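Local coordinates for MmcQ/YjbR family DNA-binding protein (Pseudomonas syringae pv. tomato, PDB 3H9X), which is of unknown function but probably binds DNA, its MmcQ/YjbR-family fold adopting a "double wing" DNA-binding motif, at residues P78-A83 with I92-N97; M44-E49 with V59-L64; K12-K17 with L108-F113. One frame throughout, in Å; residues are numbered along the deposited sequence.

Contact 1: P78-A83 with I92-N97; sequences PGIYPA and ITVLLN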
ATOM      1  N   PRO A  78       2.382  11.964   8.710  1.00 58.43           N
ATOM      2  CA  PRO A  78       1.704  11.100   9.668  1.00 59.32           C
ATOM      3  C   PRO A  78       0.870  10.105   8.885  1.00 58.67           C
ATOM      4  O   PRO A  78       0.148  10.481   7.955  1.00 60.32           O
ATOM      5  CB  PRO A  78       0.867  12.082  10.478  1.00 64.72           C
ATOM      6  CG  PRO A  78       0.569  13.166   9.487  1.00 59.68           C
ATOM      7  CD  PRO A  78       1.891  13.350   8.813  1.00 60.26           C
ATOM      8  N   GLY A  79       0.995   8.832   9.248  1.00 56.79           N
ATOM      9  CA  GLY A  79       0.241   7.791   8.566  1.00 61.06           C
ATOM     10  C   GLY A  79       1.055   7.006   7.548  1.00 52.69           C
ATOM     11  O   GLY A  79       0.597   5.974   7.050  1.00 49.80           O
ATOM     12  N   ILE A  80       2.251   7.505   7.241  1.00 47.19           N
ATOM     13  CA  ILE A  80       3.156   6.873   6.291  1.00 38.58           C
ATOM     14  C   ILE A  80       4.342   6.361   7.092  1.00 39.64           C
ATOM     15  O   ILE A  80       4.945   7.099   7.866  1.00 40.07           O
ATOM     16  CB  ILE A  80       3.628   7.879   5.229  1.00 30.76           C
ATOM     17  CG1 ILE A  80       2.414   8.387   4.445  1.00 36.82           C
ATOM     18  CG2 ILE A  80       4.627   7.230   4.297  1.00 35.20           C
ATOM     19  CD1 ILE A  80       2.688   9.569   3.549  1.00 23.43           C
ATOM     20  N   TYR A  81       4.648   5.079   6.914  1.00 41.25           N
ATOM     21  CA  TYR A  81       5.742   4.428   7.620  1.00 41.73           C
ATOM     22  C   TYR A  81       6.697   3.788   6.614  1.00 42.55           C
ATOM     23  O   TYR A  81       6.434   3.799   5.416  1.00 41.68           O
ATOM     24  CB  TYR A  81       5.184   3.352   8.569  1.00 32.39           C
ATOM     25  CG  TYR A  81       4.163   3.852   9.557  1.00 41.14           C
ATOM     26  CD1 TYR A  81       2.890   4.239   9.139  1.00 43.25           C
ATOM     27  CD2 TYR A  81       4.484   3.996  10.910  1.00 49.39           C
ATOM     28  CE1 TYR A  81       1.965   4.769  10.044  1.00 44.88           C
ATOM     29  CE2 TYR A  81       3.560   4.519  11.826  1.00 42.74           C
ATOM     30  CZ  TYR A  81       2.305   4.910  11.383  1.00 41.97           C
ATOM     31  OH  TYR A  81       1.402   5.478  12.266  1.00 35.38           O
ATOM     32  N   PRO A  82       7.830   3.246   7.093  1.00 43.04           N
ATOM     33  CA  PRO A  82       8.830   2.588   6.246  1.00 45.78           C
ATOM     34  C   PRO A  82       8.236   1.323   5.616  1.00 49.02           C
ATOM     35  O   PRO A  82       7.428   0.637   6.237  1.00 45.59           O
ATOM     36  CB  PRO A  82       9.946   2.267   7.231  1.00 47.12           C
ATOM     37  CG  PRO A  82       9.844   3.387   8.205  1.00 44.43           C
ATOM     38  CD  PRO A  82       8.372   3.460   8.445  1.00 39.79           C
ATOM     39  N   ALA A  83       8.639   1.012   4.391  1.00 46.14           N
ATOM     40  CA  ALA A  83       8.111  -0.160   3.705  1.00 47.95           C
ATOM     41  C   ALA A  83       8.212  -1.439   4.527  1.00 46.65           C
ATOM     42  O   ALA A  83       9.269  -1.777   5.048  1.00 51.56           O
ATOM     43  CB  ALA A  83       8.819  -0.345   2.375  1.00 52.58           C
ATOM     44  N   ILE A  92       6.880   2.328   0.229  1.00 31.68           N
ATOM     45  CA  ILE A  92       6.278   3.075   1.320  1.00 25.90           C
ATOM     46  C   ILE A  92       5.092   2.292   1.830  1.00 28.66           C
ATOM     47  O   ILE A  92       4.427   1.611   1.061  1.00 24.26           O
ATOM     48  CB  ILE A  92       5.808   4.433   0.778  1.00 29.53           C
ATOM     49  CG1 ILE A  92       6.976   5.390   0.787  1.00 38.46           C
ATOM     50  CG2 ILE A  92       4.708   5.010   1.600  1.00 34.48           C
ATOM     51  CD1 ILE A  92       7.516   5.566   2.171  1.00 48.27           C
ATOM     52  N   THR A  93       4.832   2.372   3.129  1.00 30.27           N
ATOM     53  CA  THR A  93       3.695   1.660   3.707  1.00 34.61           C
ATOM     54  C   THR A  93       2.718   2.702   4.229  1.00 31.59           C
ATOM     55  O   THR A  93       3.051   3.456   5.133  1.00 32.96           O
ATOM     56  CB  THR A  93       4.123   0.735   4.886  1.00 30.34           C
ATOM     57  OG1 THR A  93       4.892  -0.366   4.387  1.00 32.49           O
ATOM     58  CG2 THR A  93       2.898   0.194   5.624  1.00 27.24           C
ATOM     59  N   VAL A  94       1.522   2.758   3.650  1.00 32.69           N
ATOM     60  CA  VAL A  94       0.523   3.728   4.092  1.00 33.87           C
ATOM     61  C   VAL A  94      -0.509   3.031   4.962  1.00 29.27           C
ATOM     62  O   VAL A  94      -1.063   1.993   4.605  1.00 32.92           O
ATOM     63  CB  VAL A  94      -0.190   4.442   2.900  1.00 26.05           C
ATOM     64  CG1 VAL A  94      -1.172   5.482   3.427  1.00 24.65           C
ATOM     65  CG2 VAL A  94       0.836   5.124   2.008  1.00 27.09           C
ATOM     66  N   LEU A  95      -0.759   3.619   6.119  1.00 34.58           N
ATOM     67  CA  LEU A  95      -1.707   3.053   7.053  1.00 38.71           C
ATOM     68  C   LEU A  95      -3.154   3.419   6.690  1.00 40.57           C
ATOM     69  O   LEU A  95      -3.495   4.603   6.624  1.00 35.87           O
ATOM     70  CB  LEU A  95      -1.339   3.529   8.455  1.00 36.49           C
ATOM     71  CG  LEU A  95      -2.138   3.029   9.646  1.00 43.92           C
ATOM     72  CD1 LEU A  95      -3.338   3.919   9.853  1.00 41.45           C
ATOM     73  CD2 LEU A  95      -2.527   1.567   9.435  1.00 43.88           C
ATOM     74  N   LEU A  96      -3.980   2.396   6.424  1.00 39.51           N
ATOM     75  CA  LEU A  96      -5.393   2.585   6.081  1.00 37.17           C
ATOM     76  C   LEU A  96      -6.185   2.798   7.357  1.00 37.03           C
ATOM     77  O   LEU A  96      -5.822   2.276   8.407  1.00 36.37           O
ATOM     78  CB  LEU A  96      -5.971   1.372   5.342  1.00 30.83           C
ATOM     79  CG  LEU A  96      -5.460   1.048   3.942  1.00 28.34           C
ATOM     80  CD1 LEU A  96      -6.284  -0.078   3.329  1.00 28.59           C
ATOM     81  CD2 LEU A  96      -5.547   2.282   3.089  1.00 23.33           C
ATOM     82  N   ASN A  97      -7.288   3.534   7.247  1.00 40.89           N
ATOM     83  CA  ASN A  97      -8.132   3.875   8.390  1.00 45.18           C
ATOM     84  C   ASN A  97      -7.216   4.743   9.236  1.00 44.15           C
ATOM     85  O   ASN A  97      -7.277   4.723  10.469  1.00 40.08           O
ATOM     86  CB  ASN A  97      -8.574   2.633   9.191  1.00 39.79           C
ATOM     87  CG  ASN A  97      -9.344   1.623   8.350  1.00 51.04           C
ATOM     88  OD1 ASN A  97      -8.757   0.743   7.712  1.00 54.46           O
ATOM     89  ND2 ASN A  97     -10.667   1.748   8.342  1.00 40.09           N
TER
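Tyr-81 and Thr-93 face each other as a hydrogen-bonded pair in an antiparallel beta hairpin, built from strand 80-82, outermost in the chain's sheet, and strand 91-95. The pairing is reciprocal: Tyr-81 N donates to Thr-93 O at 2.9 Å, and Thr-93 N returns a bond to Tyr-81 O at 3.1 Å. A third bond, from Leu-95 N to Gly-79 O, continues the ladder. Positive phi at Gly-79 (101°) is a conformation that suits a residue lacking a CB.

Thr-93 carries the polar part of the contact. Its CB lies 3.6 Å from Pro-82 O. From there OG1 turns anti to its own carbonyl carbon (chi1 -69°), passing 3.3 Å from Ala-83 CA; its hydrogen bonds are to Tyr-84 N and Asp-63 OD1. The other branch, CG2, is anti to the backbone N, and the side chain packs on Val-61 of strand 58-65. Thr-93 therefore ties the turn end of the hairpin to the next strand of the sheet.

On the same face, the side chains of Tyr-81 and Leu-95 run side by side in one direction, with Tyr-81 CE1 3.9 Å from Leu-95 CB. The opposite face is aliphatic: Ile-80 and Ile-92 meet through their CG2 methyls, 3.5 Å apart, while Ile-92 CD1 reaches back to lie 3.9 Å from Tyr-81 O.

Contact 2: M44-E49 with V59-L64; sequences MDIPAE and VDVIDL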
HETATM    1  N   MSE A  44      -2.222  -5.425   2.991  1.00 40.06           N
HETATM    2  CA  MSE A  44      -1.966  -6.392   4.054  1.00 38.58           C
HETATM    3  C   MSE A  44      -2.618  -6.022   5.363  1.00 39.64           C
HETATM    4  O   MSE A  44      -2.817  -4.856   5.666  1.00 41.39           O
HETATM    5  CB  MSE A  44      -0.477  -6.514   4.333  1.00 40.25           C
HETATM    6  CG  MSE A  44       0.365  -7.022   3.198  1.00 53.35           C
HETATM    7 SE   MSE A  44       2.262  -6.982   3.694  1.00 70.45          SE
HETATM    8  CE  MSE A  44       2.644  -5.142   3.257  1.00 63.52           C
ATOM      9  N   ASP A  45      -2.916  -7.047   6.145  1.00 41.38           N
ATOM     10  CA  ASP A  45      -3.489  -6.897   7.470  1.00 39.09           C
ATOM     11  C   ASP A  45      -2.371  -7.358   8.399  1.00 40.04           C
ATOM     12  O   ASP A  45      -2.072  -8.548   8.446  1.00 41.33           O
ATOM     13  CB  ASP A  45      -4.690  -7.818   7.621  1.00 42.60           C
ATOM     14  CG  ASP A  45      -5.213  -7.857   9.036  1.00 50.69           C
ATOM     15  OD1 ASP A  45      -5.669  -6.794   9.520  1.00 44.61           O
ATOM     16  OD2 ASP A  45      -5.173  -8.946   9.655  1.00 48.96           O
ATOM     17  N   ILE A  46      -1.755  -6.434   9.132  1.00 38.70           N
ATOM     18  CA  ILE A  46      -0.637  -6.801  10.005  1.00 38.96           C
ATOM     19  C   ILE A  46      -0.730  -6.311  11.445  1.00 39.40           C
ATOM     20  O   ILE A  46      -1.540  -5.437  11.768  1.00 38.13           O
ATOM     21  CB  ILE A  46       0.710  -6.270   9.445  1.00 37.49           C
ATOM     22  CG1 ILE A  46       0.674  -4.739   9.383  1.00 39.17           C
ATOM     23  CG2 ILE A  46       0.968  -6.857   8.071  1.00 34.03           C
ATOM     24  CD1 ILE A  46       2.012  -4.087   9.117  1.00 43.78           C
ATOM     25  N   PRO A  47       0.101  -6.885  12.337  1.00 40.00           N
ATOM     26  CA  PRO A  47       0.110  -6.486  13.746  1.00 38.22           C
ATOM     27  C   PRO A  47       0.669  -5.056  13.837  1.00 42.94           C
ATOM     28  O   PRO A  47       1.742  -4.773  13.315  1.00 50.12           O
ATOM     29  CB  PRO A  47       1.048  -7.511  14.383  1.00 36.13           C
ATOM     30  CG  PRO A  47       0.862  -8.719  13.526  1.00 28.85           C
ATOM     31  CD  PRO A  47       0.883  -8.124  12.150  1.00 41.74           C
ATOM     32  N   ALA A  48      -0.059  -4.158  14.490  1.00 43.69           N
ATOM     33  CA  ALA A  48       0.377  -2.779  14.615  1.00 43.85           C
ATOM     34  C   ALA A  48       1.871  -2.662  14.937  1.00 51.55           C
ATOM     35  O   ALA A  48       2.577  -1.823  14.354  1.00 60.08           O
ATOM     36  CB  ALA A  48      -0.454  -2.070  15.679  1.00 43.02           C
ATOM     37  N   GLU A  49       2.352  -3.520  15.841  1.00 55.59           N
ATOM     38  CA  GLU A  49       3.760  -3.525  16.276  1.00 59.66           C
ATOM     39  C   GLU A  49       4.789  -3.581  15.128  1.00 59.79           C
ATOM     40  O   GLU A  49       5.757  -2.825  15.143  1.00 60.47           O
ATOM     41  CB  GLU A  49       4.006  -4.694  17.249  1.00 61.44           C
ATOM     42  CG  GLU A  49       3.891  -6.080  16.602  1.00 75.72           C
ATOM     43  CD  GLU A  49       4.790  -7.140  17.268  1.00 82.28           C
ATOM     44  OE1 GLU A  49       6.017  -6.872  17.452  1.00 78.20           O
ATOM     45  OE2 GLU A  49       4.276  -8.256  17.578  1.00 84.35           O
ATOM     46  N   VAL A  59      -3.638  -3.810  12.062  1.00 36.05           N
ATOM     47  CA  VAL A  59      -3.853  -2.646  11.181  1.00 34.79           C
ATOM     48  C   VAL A  59      -3.881  -3.076   9.693  1.00 37.42           C
ATOM     49  O   VAL A  59      -3.294  -4.096   9.317  1.00 36.41           O
ATOM     50  CB  VAL A  59      -2.736  -1.566  11.339  1.00 29.81           C
ATOM     51  CG1 VAL A  59      -2.834  -0.898  12.701  1.00 34.89           C
ATOM     52  CG2 VAL A  59      -1.364  -2.190  11.160  1.00 30.23           C
ATOM     53  N   ASP A  60      -4.583  -2.323   8.854  1.00 35.85           N
ATOM     54  CA  ASP A  60      -4.610  -2.632   7.430  1.00 39.83           C
ATOM     55  C   ASP A  60      -3.782  -1.565   6.746  1.00 39.30           C
ATOM     56  O   ASP A  60      -4.058  -0.377   6.894  1.00 37.68           O
ATOM     57  CB  ASP A  60      -6.035  -2.625   6.876  1.00 52.16           C
ATOM     58  CG  ASP A  60      -6.674  -4.004   6.894  1.00 63.38           C
ATOM     59  OD1 ASP A  60      -6.175  -4.878   7.645  1.00 62.43           O
ATOM     60  OD2 ASP A  60      -7.678  -4.202   6.163  1.00 58.07           O
ATOM     61  N   VAL A  61      -2.772  -1.997   5.996  1.00 32.02           N
ATOM     62  CA  VAL A  61      -1.863  -1.081   5.309  1.00 27.23           C
ATOM     63  C   VAL A  61      -1.699  -1.443   3.830  1.00 29.40           C
ATOM     64  O   VAL A  61      -1.970  -2.567   3.429  1.00 26.42           O
ATOM     65  CB  VAL A  61      -0.451  -1.078   6.023  1.00 24.31           C
ATOM     66  CG1 VAL A  61      -0.637  -0.900   7.518  1.00 28.15           C
ATOM     67  CG2 VAL A  61       0.307  -2.390   5.755  1.00 11.56           C
ATOM     68  N   ILE A  62      -1.288  -0.473   3.020  1.00 28.59           N
ATOM     69  CA  ILE A  62      -1.030  -0.736   1.614  1.00 30.82           C
ATOM     70  C   ILE A  62       0.372  -0.241   1.323  1.00 31.53           C
ATOM     71  O   ILE A  62       0.799   0.803   1.827  1.00 25.27           O
ATOM     72  CB  ILE A  62      -1.974  -0.010   0.651  1.00 23.53           C
ATOM     73  CG1 ILE A  62      -2.023   1.468   0.998  1.00 30.21           C
ATOM     74  CG2 ILE A  62      -3.329  -0.687   0.648  1.00 30.91           C
ATOM     75  CD1 ILE A  62      -2.680   2.313  -0.040  1.00 29.32           C
ATOM     76  N   ASP A  63       1.096  -1.012   0.520  1.00 35.31           N
ATOM     77  CA  ASP A  63       2.448  -0.656   0.132  1.00 34.25           C
ATOM     78  C   ASP A  63       2.391  -0.140  -1.281  1.00 29.29           C
ATOM     79  O   ASP A  63       1.771  -0.751  -2.154  1.00 32.85           O
ATOM     80  CB  ASP A  63       3.358  -1.865   0.243  1.00 37.15           C
ATOM     81  CG  ASP A  63       3.936  -2.009   1.634  1.00 44.76           C
ATOM     82  OD1 ASP A  63       3.251  -1.641   2.618  1.00 48.88           O
ATOM     83  OD2 ASP A  63       5.069  -2.501   1.757  1.00 50.16           O
ATOM     84  N   LEU A  64       3.036   1.003  -1.479  1.00 22.25           N
ATOM     85  CA  LEU A  64       3.071   1.692  -2.760  1.00 31.35           C
ATOM     86  C   LEU A  64       4.503   2.011  -3.150  1.00 30.30           C
ATOM     87  O   LEU A  64       5.346   2.220  -2.289  1.00 33.98           O
ATOM     88  CB  LEU A  64       2.246   2.984  -2.658  1.00 31.51           C
ATOM     89  CG  LEU A  64       0.756   2.960  -3.037  1.00 41.33           C
ATOM     90  CD1 LEU A  64       0.083   1.685  -2.580  1.00 30.51           C
ATOM     91  CD2 LEU A  64       0.073   4.180  -2.438  1.00 41.68           C
TER
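Ile-46 and Val-59 cross obliquely on one face of a two-stranded antiparallel unit, the hairpin of strands 39-47 and 58-65, placed well inside the sheet. The backbones are fixed by two reciprocal pairs of bonds. Met-44 and Val-61 exchange N-H and carbonyl at 2.9 Å in both directions. Ile-46 and Val-59 pair in the same reciprocal way, with Ile-46 N 2.8 Å from Val-59 O and Val-59 N 2.7 Å from Ile-46 O.

With chi1 at 62°, Ile-46 CG1 stands between its backbone N and carbonyl carbon, and lies 3.7 Å from Val-59 CG2. Beyond it, Ile-46 CD1 comes to Val-61 CG2 at 4.1 Å, these two side chains crossing at about a right angle. The other branch of Val-59 turns elsewhere: CG1 touches Ala-48 CB, where the chain has left the strand for a 3-10 segment. Met-44, present as selenomethionine, belongs to this same face. Its chain is bent at chi3 (-84°), which carries CE obliquely across to Asp-63, 3.6 Å from OD1. That oxygen is hydrogen-bonded to Thr-93 OG1 of the next strand.

Met-44, Ile-46, Val-59 and Val-61 thus meet on one face, and the pair Asp-45 and Asp-60 points to the other. These two acids form a non-hydrogen-bonded pair with side chains set at a slant to each other, carboxylate planes 77° apart and Asp-45 OD1 2.7 Å from Asp-60 OD1. Each has an arginine on its second oxygen: Arg-58 bridges to Asp-45 OD2 and Arg-3 to Asp-60 OD2, an arrangement that would help two neighbouring acids tolerate each other whatever their proton count.

Contact 3: K12-K17 with L108-F113; sequences KKYDTK and LIEDSF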
ATOM      1  N   LYS A  12     -12.154   0.182 -10.140  1.00 66.89           N
ATOM      2  CA  LYS A  12     -12.745   1.176 -11.022  1.00 63.83           C
ATOM      3  C   LYS A  12     -11.714   2.031 -11.756  1.00 62.63           C
ATOM      4  O   LYS A  12     -11.752   2.130 -12.976  1.00 61.79           O
ATOM      5  CB  LYS A  12     -13.693   2.079 -10.229  1.00 66.84           C
ATOM      6  CG  LYS A  12     -14.715   1.332  -9.387  1.00 68.18           C
ATOM      7  CD  LYS A  12     -15.662   0.479 -10.228  1.00 72.75           C
ATOM      8  CE  LYS A  12     -16.639   1.330 -11.033  1.00 76.33           C
ATOM      9  NZ  LYS A  12     -17.631   0.508 -11.786  1.00 58.69           N
ATOM     10  N   LYS A  13     -10.796   2.642 -11.015  1.00 63.45           N
ATOM     11  CA  LYS A  13      -9.787   3.504 -11.619  1.00 63.62           C
ATOM     12  C   LYS A  13      -8.719   2.790 -12.411  1.00 63.11           C
ATOM     13  O   LYS A  13      -7.970   3.431 -13.139  1.00 69.26           O
ATOM     14  CB  LYS A  13      -9.093   4.363 -10.559  1.00 63.23           C
ATOM     15  CG  LYS A  13      -9.761   5.712 -10.288  1.00 75.30           C
ATOM     16  CD  LYS A  13      -9.465   6.760 -11.362  1.00 74.15           C
ATOM     17  CE  LYS A  13      -8.014   7.210 -11.317  1.00 63.93           C
ATOM     18  NZ  LYS A  13      -7.114   6.058 -11.549  1.00 60.64           N
ATOM     19  N   TYR A  14      -8.628   1.475 -12.276  1.00 58.46           N
ATOM     20  CA  TYR A  14      -7.596   0.749 -13.002  1.00 49.63           C
ATOM     21  C   TYR A  14      -8.111  -0.553 -13.572  1.00 53.94           C
ATOM     22  O   TYR A  14      -7.419  -1.210 -14.340  1.00 49.27           O
ATOM     23  CB  TYR A  14      -6.392   0.469 -12.090  1.00 46.25           C
ATOM     24  CG  TYR A  14      -5.733   1.719 -11.537  1.00 39.54           C
ATOM     25  CD1 TYR A  14      -4.977   2.552 -12.349  1.00 43.61           C
ATOM     26  CD2 TYR A  14      -5.923   2.098 -10.217  1.00 40.04           C
ATOM     27  CE1 TYR A  14      -4.429   3.742 -11.858  1.00 46.55           C
ATOM     28  CE2 TYR A  14      -5.385   3.276  -9.712  1.00 38.88           C
ATOM     29  CZ  TYR A  14      -4.642   4.100 -10.534  1.00 47.19           C
ATOM     30  OH  TYR A  14      -4.143   5.288 -10.030  1.00 54.87           O
ATOM     31  N   ASP A  15      -9.327  -0.931 -13.196  1.00 61.22           N
ATOM     32  CA  ASP A  15      -9.907  -2.170 -13.698  1.00 67.90           C
ATOM     33  C   ASP A  15      -8.993  -3.364 -13.393  1.00 68.02           C
ATOM     34  O   ASP A  15      -8.802  -4.247 -14.223  1.00 60.66           O
ATOM     35  CB  ASP A  15     -10.125  -2.041 -15.204  1.00 77.66           C
ATOM     36  CG  ASP A  15     -11.185  -2.983 -15.720  1.00 86.88           C
ATOM     37  OD1 ASP A  15     -10.899  -4.193 -15.852  1.00 85.45           O
ATOM     38  OD2 ASP A  15     -12.311  -2.507 -15.979  1.00 94.27           O
ATOM     39  N   THR A  16      -8.444  -3.379 -12.183  1.00 74.69           N
ATOM     40  CA  THR A  16      -7.545  -4.438 -11.730  1.00 72.21           C
ATOM     41  C   THR A  16      -8.235  -5.325 -10.702  1.00 71.21           C
ATOM     42  O   THR A  16      -8.891  -4.823  -9.787  1.00 75.78           O
ATOM     43  CB  THR A  16      -6.279  -3.854 -11.052  1.00 73.66           C
ATOM     44  OG1 THR A  16      -5.600  -2.973 -11.959  1.00 77.52           O
ATOM     45  CG2 THR A  16      -5.340  -4.968 -10.631  1.00 73.50           C
ATOM     46  N   LYS A  17      -8.083  -6.641 -10.849  1.00 70.06           N
ATOM     47  CA  LYS A  17      -8.675  -7.589  -9.906  1.00 66.39           C
ATOM     48  C   LYS A  17      -7.609  -7.973  -8.878  1.00 59.71           C
ATOM     49  O   LYS A  17      -6.488  -8.323  -9.240  1.00 50.43           O
ATOM     50  CB  LYS A  17      -9.216  -8.825 -10.649  1.00 71.44           C
ATOM     51  CG  LYS A  17      -8.708 -10.199 -10.168  1.00 84.03           C
ATOM     52  CD  LYS A  17      -7.349 -10.581 -10.797  1.00 83.70           C
ATOM     53  CE  LYS A  17      -6.731 -11.836 -10.161  1.00 72.23           C
ATOM     54  NZ  LYS A  17      -7.637 -13.027 -10.128  1.00 64.75           N
ATOM     55  N   LEU A 108      -0.927   8.848  -4.635  1.00 43.56           N
ATOM     56  CA  LEU A 108       0.177   7.921  -4.352  1.00 41.34           C
ATOM     57  C   LEU A 108      -0.080   6.588  -5.078  1.00 39.04           C
ATOM     58  O   LEU A 108       0.846   5.988  -5.644  1.00 32.76           O
ATOM     59  CB  LEU A 108       0.315   7.706  -2.839  1.00 36.92           C
ATOM     60  CG  LEU A 108       0.832   8.918  -2.036  1.00 28.88           C
ATOM     61  CD1 LEU A 108       0.663   8.691  -0.536  1.00 32.79           C
ATOM     62  CD2 LEU A 108       2.279   9.165  -2.359  1.00 23.22           C
ATOM     63  N   ILE A 109      -1.341   6.142  -5.070  1.00 38.76           N
ATOM     64  CA  ILE A 109      -1.738   4.921  -5.776  1.00 43.58           C
ATOM     65  C   ILE A 109      -1.403   5.130  -7.271  1.00 44.96           C
ATOM     66  O   ILE A 109      -0.975   4.197  -7.945  1.00 44.40           O
ATOM     67  CB  ILE A 109      -3.278   4.634  -5.709  1.00 39.30           C
ATOM     68  CG1 ILE A 109      -3.805   4.628  -4.264  1.00 35.35           C
ATOM     69  CG2 ILE A 109      -3.572   3.300  -6.393  1.00 32.69           C
ATOM     70  CD1 ILE A 109      -3.456   3.411  -3.441  1.00 42.89           C
ATOM     71  N   GLU A 110      -1.628   6.347  -7.779  1.00 46.82           N
ATOM     72  CA  GLU A 110      -1.350   6.673  -9.179  1.00 46.88           C
ATOM     73  C   GLU A 110       0.150   6.665  -9.442  1.00 45.00           C
ATOM     74  O   GLU A 110       0.619   6.079 -10.413  1.00 45.29           O
ATOM     75  CB  GLU A 110      -1.934   8.049  -9.543  1.00 56.22           C
ATOM     76  CG  GLU A 110      -1.734   8.489 -11.018  1.00 63.06           C
ATOM     77  CD  GLU A 110      -2.284   7.484 -12.041  1.00 66.10           C
ATOM     78  OE1 GLU A 110      -3.467   7.103 -11.937  1.00 65.34           O
ATOM     79  OE2 GLU A 110      -1.533   7.082 -12.958  1.00 66.85           O
ATOM     80  N   ASP A 111       0.901   7.319  -8.569  1.00 40.95           N
ATOM     81  CA  ASP A 111       2.345   7.369  -8.704  1.00 43.60           C
ATOM     82  C   ASP A 111       2.959   5.966  -8.767  1.00 47.47           C
ATOM     83  O   ASP A 111       3.818   5.707  -9.605  1.00 53.14           O
ATOM     84  CB  ASP A 111       2.932   8.169  -7.546  1.00 53.32           C
ATOM     85  CG  ASP A 111       2.773   9.663  -7.742  1.00 63.47           C
ATOM     86  OD1 ASP A 111       1.754  10.100  -8.332  1.00 62.44           O
ATOM     87  OD2 ASP A 111       3.664  10.410  -7.294  1.00 69.87           O
ATOM     88  N   SER A 112       2.517   5.064  -7.888  1.00 43.07           N
ATOM     89  CA  SER A 112       3.017   3.682  -7.849  1.00 28.54           C
ATOM     90  C   SER A 112       2.624   2.956  -9.130  1.00 36.54           C
ATOM     91  O   SER A 112       3.375   2.122  -9.636  1.00 43.59           O
ATOM     92  CB  SER A 112       2.436   2.951  -6.630  1.00 29.53           C
ATOM     93  OG  SER A 112       2.943   1.650  -6.506  1.00 18.79           O
ATOM     94  N   PHE A 113       1.444   3.281  -9.653  1.00 38.96           N
ATOM     95  CA  PHE A 113       0.935   2.678 -10.884  1.00 42.60           C
ATOM     96  C   PHE A 113       1.824   3.065 -12.077  1.00 44.42           C
ATOM     97  O   PHE A 113       2.276   2.198 -12.814  1.00 46.76           O
ATOM     98  CB  PHE A 113      -0.500   3.140 -11.144  1.00 43.22           C
ATOM     99  CG  PHE A 113      -1.191   2.386 -12.246  1.00 50.06           C
ATOM    100  CD1 PHE A 113      -1.583   1.067 -12.070  1.00 55.60           C
ATOM    101  CD2 PHE A 113      -1.432   2.987 -13.474  1.00 54.17           C
ATOM    102  CE1 PHE A 113      -2.205   0.360 -13.100  1.00 48.63           C
ATOM    103  CE2 PHE A 113      -2.051   2.286 -14.505  1.00 43.77           C
ATOM    104  CZ  PHE A 113      -2.434   0.972 -14.314  1.00 46.02           C
TER
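Tyr-14, the first residue to leave helical geometry after helix 3-13, stands across from Phe-113 of helix 102-115 with the two CA atoms 9.0 Å apart, a spacing bridged by side chains. The Tyr-14 and Phe-113 side chains slide past each other in opposite directions. Their rings are inclined at 36°, neither parallel nor perpendicular, and the centroids are 4.2 Å apart. Tyr-14 CD1 sits over the centre of the Phe-113 ring, 3.4 Å above its plane, while CE1 lies over the same face. Phe-113 also takes an edge-to-face contact with Tyr-40, extending the aromatic cluster toward the sheet.

At the other rim of the tyrosine, CE2 rests 3.8 Å from Ile-109 CG2. The hydroxyl reaches on to the helix, where Tyr-14 OH donates to Glu-110 OE1 at 2.7 Å, approaching from above the carboxylate plane, 57° out of it. Glu-110 OE2 is bound separately by Gln-114 NE2. Lys-13, its chain bent at three successive torsions, brings NZ over one face of the Tyr-14 ring, offset toward the rim, and makes a long salt bridge of 3.8 Å to Glu-110 OE1.

One carboxylate oxygen thus receives a phenol proton and lies near an ammonium group, while the other accepts an amide N-H; together these would favour the charged form of Glu-110 at this surface joint between the C-terminal end of helix 3-13, with Tyr-14, and helix 102-115.

How the contacts relate
Contacts 1 and 2 are successive hairpins of one antiparallel sheet, joined where strands 58-65 and 91-95 lie side by side: Val-94 N is 2.8 Å from Ile-62 O, a probable hydrogen bond. Contact 1 is buried and contact 2 partly so, and backbone ladders dominate both. Contact 3 lies at the surface, links the end of helix 3-13 and Tyr-14 to helix 102-115, and is made by side chains (rings, a hydroxyl and charges), with no backbone ladder. Its helix 102-115 nevertheless reaches contact 2, through Ile-62 CD1 against Ile-109 CD1 and Leu-64 CD2 against Leu-108 CB. Contacts 1 and 3 do not touch: centres are about 17 Å apart, nearest atoms about 4 Å.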